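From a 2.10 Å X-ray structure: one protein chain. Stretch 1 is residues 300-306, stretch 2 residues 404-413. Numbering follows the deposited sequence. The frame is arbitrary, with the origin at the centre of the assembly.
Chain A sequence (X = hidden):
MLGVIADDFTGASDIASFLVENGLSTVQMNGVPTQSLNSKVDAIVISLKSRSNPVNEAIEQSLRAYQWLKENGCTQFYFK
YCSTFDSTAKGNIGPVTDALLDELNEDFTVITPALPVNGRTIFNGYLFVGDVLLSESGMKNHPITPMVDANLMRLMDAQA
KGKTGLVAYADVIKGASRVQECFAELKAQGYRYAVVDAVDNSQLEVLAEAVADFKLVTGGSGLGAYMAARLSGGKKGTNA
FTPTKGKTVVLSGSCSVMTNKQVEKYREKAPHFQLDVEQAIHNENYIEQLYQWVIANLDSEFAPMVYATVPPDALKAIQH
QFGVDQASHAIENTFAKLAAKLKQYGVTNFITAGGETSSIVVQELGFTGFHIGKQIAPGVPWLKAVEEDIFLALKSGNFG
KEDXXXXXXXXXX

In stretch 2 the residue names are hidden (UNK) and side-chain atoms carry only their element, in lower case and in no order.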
# COMPACT_ATOMS: atom_id res chain seq x y z
N SER A 300 -13.51 -20.21 21.71
CA SER A 300 -12.57 -19.80 22.76
C SER A 300 -12.51 -18.27 22.78
O SER A 300 -13.06 -17.60 21.89
CB SER A 300 -11.18 -20.38 22.50
OG SER A 300 -10.95 -21.55 23.27
N GLU A 301 -11.89 -17.70 23.81
CA GLU A 301 -11.79 -16.25 23.90
C GLU A 301 -11.02 -15.69 22.71
O GLU A 301 -11.38 -14.65 22.16
CB GLU A 301 -11.18 -15.82 25.23
CG GLU A 301 -9.91 -16.54 25.63
CD GLU A 301 -9.45 -16.14 27.01
OE1 GLU A 301 -8.91 -15.02 27.16
OE2 GLU A 301 -9.63 -16.94 27.96
N PHE A 302 -9.95 -16.38 22.33
CA PHE A 302 -9.14 -15.95 21.19
C PHE A 302 -9.23 -16.94 20.03
O PHE A 302 -9.27 -18.16 20.24
CB PHE A 302 -7.69 -15.73 21.61
CG PHE A 302 -7.47 -14.48 22.44
CD1 PHE A 302 -7.93 -13.25 21.97
CD2 PHE A 302 -6.82 -14.54 23.67
CE1 PHE A 302 -7.75 -12.09 22.73
CE2 PHE A 302 -6.63 -13.39 24.44
CZ PHE A 302 -7.10 -12.16 23.96
N ALA A 303 -9.33 -16.41 18.82
CA ALA A 303 -9.43 -17.20 17.60
C ALA A 303 -8.39 -18.32 17.51
O ALA A 303 -7.24 -18.15 17.93
CB ALA A 303 -9.34 -16.31 16.40
N PRO A 304 -8.79 -19.49 16.99
CA PRO A 304 -7.87 -20.61 16.86
C PRO A 304 -6.82 -20.34 15.77
O PRO A 304 -7.11 -19.71 14.76
CB PRO A 304 -8.80 -21.77 16.51
CG PRO A 304 -9.85 -21.11 15.71
CD PRO A 304 -10.13 -19.86 16.50
N MET A 305 -5.61 -20.84 15.97
CA MET A 305 -4.56 -20.62 15.00
C MET A 305 -3.91 -21.89 14.46
O MET A 305 -3.42 -22.78 15.18
CB MET A 305 -3.43 -19.80 15.66
CG MET A 305 -2.09 -19.85 14.92
SD MET A 305 -0.83 -18.78 15.61
CE MET A 305 -0.33 -19.67 17.09
N VAL A 306 -3.92 -21.95 13.13
CA VAL A 306 -3.32 -22.96 12.28
C VAL A 306 -2.06 -22.31 11.73
O VAL A 306 -2.14 -21.32 11.01
CB VAL A 306 -4.19 -23.42 11.10
CG1 VAL A 306 -3.54 -24.61 10.43
CG2 VAL A 306 -5.58 -23.79 11.57
N UNK A 404 1.13 -9.22 18.50
CA UNK A 404 0.27 -8.91 17.36
C UNK A 404 -1.04 -9.70 17.23
O UNK A 404 -2.10 -9.11 17.07
c UNK A 404 -1.25 -7.46 13.44
c UNK A 404 -0.35 -7.60 14.51
c UNK A 404 -1.08 -9.82 13.01
c UNK A 404 -0.19 -9.95 14.07
c UNK A 404 1.05 -9.01 16.05
c UNK A 404 -1.61 -8.57 12.69
c UNK A 404 0.18 -8.84 14.84
N UNK A 405 -0.97 -11.03 17.24
CA UNK A 405 -2.19 -11.82 17.07
C UNK A 405 -3.34 -11.51 18.01
O UNK A 405 -4.45 -11.27 17.55
c UNK A 405 0.83 -14.85 14.92
c UNK A 405 -1.90 -13.32 17.04
c UNK A 405 0.05 -14.51 16.01
c UNK A 405 0.48 -14.39 13.65
c UNK A 405 -0.65 -13.62 13.48
c UNK A 405 -1.43 -13.29 14.58
c UNK A 405 -1.09 -13.73 15.85
N UNK A 406 -3.07 -11.50 19.32
CA UNK A 406 -4.13 -11.19 20.28
C UNK A 406 -4.54 -9.72 20.22
O UNK A 406 -5.73 -9.40 20.35
o UNK A 406 -3.23 -10.82 24.58
c UNK A 406 -2.35 -11.20 23.77
c UNK A 406 -2.53 -10.89 22.28
o UNK A 406 -1.32 -11.83 24.12
c UNK A 406 -3.74 -11.59 21.71
N UNK A 407 -3.57 -8.84 19.98
CA UNK A 407 -3.83 -7.41 19.89
C UNK A 407 -4.80 -7.08 18.75
O UNK A 407 -5.74 -6.30 18.94
c UNK A 407 -2.54 -6.61 19.70
o UNK A 407 -3.72 -1.04 19.65
c UNK A 407 -2.83 -2.98 18.54
c UNK A 407 -2.78 -5.12 19.70
c UNK A 407 -3.39 -2.38 19.66
c UNK A 407 -2.52 -4.35 18.57
c UNK A 407 -3.35 -4.49 20.81
c UNK A 407 -3.65 -3.13 20.80
N UNK A 408 -4.53 -7.63 17.57
CA UNK A 408 -5.38 -7.43 16.40
C UNK A 408 -6.84 -7.70 16.75
O UNK A 408 -7.75 -7.04 16.25
c UNK A 408 -4.93 -8.35 15.29
N UNK A 409 -7.06 -8.70 17.62
CA UNK A 409 -8.40 -9.08 18.06
C UNK A 409 -8.90 -8.22 19.22
O UNK A 409 -10.09 -7.89 19.29
c UNK A 409 -7.87 -11.46 17.42
c UNK A 409 -7.94 -12.91 17.83
c UNK A 409 -8.41 -10.54 18.47
n UNK A 409 -9.15 -13.39 18.11
o UNK A 409 -6.92 -13.59 17.88
N UNK A 410 -8.00 -7.89 20.13
CA UNK A 410 -8.36 -7.09 21.28
C UNK A 410 -9.09 -5.79 20.97
O UNK A 410 -9.99 -5.41 21.72
N UNK A 411 -8.72 -5.11 19.89
CA UNK A 411 -9.37 -3.84 19.57
C UNK A 411 -10.84 -3.89 19.16
O UNK A 411 -11.54 -2.89 19.33
s UNK A 411 -7.24 -2.66 16.19
c UNK A 411 -5.65 -3.11 16.89
c UNK A 411 -8.54 -3.04 18.55
c UNK A 411 -8.33 -3.69 17.20
N UNK A 412 -11.32 -5.00 18.62
CA UNK A 412 -12.73 -5.08 18.24
C UNK A 412 -13.58 -5.93 19.19
O UNK A 412 -14.70 -6.33 18.85
c UNK A 412 -11.31 -7.37 16.28
c UNK A 412 -12.92 -5.49 16.77
c UNK A 412 -13.40 -9.18 16.01
c UNK A 412 -11.05 -8.69 15.95
c UNK A 412 -13.66 -7.86 16.34
c UNK A 412 -12.09 -9.60 15.81
c UNK A 412 -12.62 -6.94 16.48
N UNK A 413 -13.04 -6.19 20.38
CA UNK A 413 -13.74 -6.97 21.40
C UNK A 413 -14.18 -6.06 22.56
O UNK A 413 -13.29 -5.46 23.21
OXT UNK A 413 -15.40 -5.97 22.80
c UNK A 413 -12.87 -8.11 21.93
c UNK A 413 -12.47 -9.26 20.99
c UNK A 413 -11.70 -10.32 21.77
c UNK A 413 -13.71 -9.88 20.34

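Position 404 carries seven side-chain carbons, one leading into a six-membered ring with no heteroatom, and its side chain is out of reach of the first stretch: F404. Its carbonyl O accepts the helical bond from the backbone N of position 408.

Position 405 has the same atom count, one carbon and a six-carbon ring, again without oxygen, and the ring lies near the sulfur of M305, so it is F405. Its CB points toward the first stretch. SD of M305 lies 4.3 Å from CE2 of F405 and 4.8 Å from the centroid of the F405 ring, 33° off the normal, an oblique sulfur-aromatic approach.

Position 406 shows three carbons in a row, the third bearing two oxygens, a carboxylate on a two-carbon spacer, and the first carbon sits over the F302 ring: E406. CB of E406 lies 4.1 Å from CZ of F302 and 4.2 Å from that ring's centroid, 16° off the normal, so a methylene sits over the face in a CH-pi contact.

Position 407 has one carbon and a six-carbon ring bearing an oxygen, and makes no contact with the first stretch, hence Y407; its CB points away. Position 408 has a single side-chain carbon, which identifies A408, out of reach of the first stretch.

Position 409 has three carbons, the third carrying one oxygen and one nitrogen, and this amide end lies beside the backbone N of A303; the spacer length is that of Q409. The modelled NE2 of Q409 lies 3.1 Å from the backbone N of A303 and 4.0 Å from CA of F302. Two nitrogens so close suggest that the amide is turned over; with it turned back, the pair may be a hydrogen bond.

Position 410 has no side-chain atom and is G410. An ideal CB would lie 5.4 Å from CE1 of F302, so there is room for one.

Position 411 is an unbranched run of two carbons, sulfur and carbon, M411. Position 412 is one carbon plus a plain six-carbon ring, F412, poorly ordered. Neither touches the first stretch.

Position 413 has four carbons forked at the second, one branch end coming near the F302 ring, giving L413, and its OXT marks the chain end. Though poorly ordered, L413 brings CD1 to 4.4 Å from CE1 of F302, closing a type I turn begun at G410.

The contact buries 307 Å², both sides summed, and centres on F302, whose CB points sideways while its ring reaches nearer the helix. E406 covers one face, Q409 lies at the edge and L413 approaches obliquely. F405 and Q409, four residues apart on the helix, both point CB toward the first stretch; F405 meets M305 and Q409 meets A303, whose own CB atoms point toward the helix.

Stretch 2 (404-413) FFEYAQGMFL
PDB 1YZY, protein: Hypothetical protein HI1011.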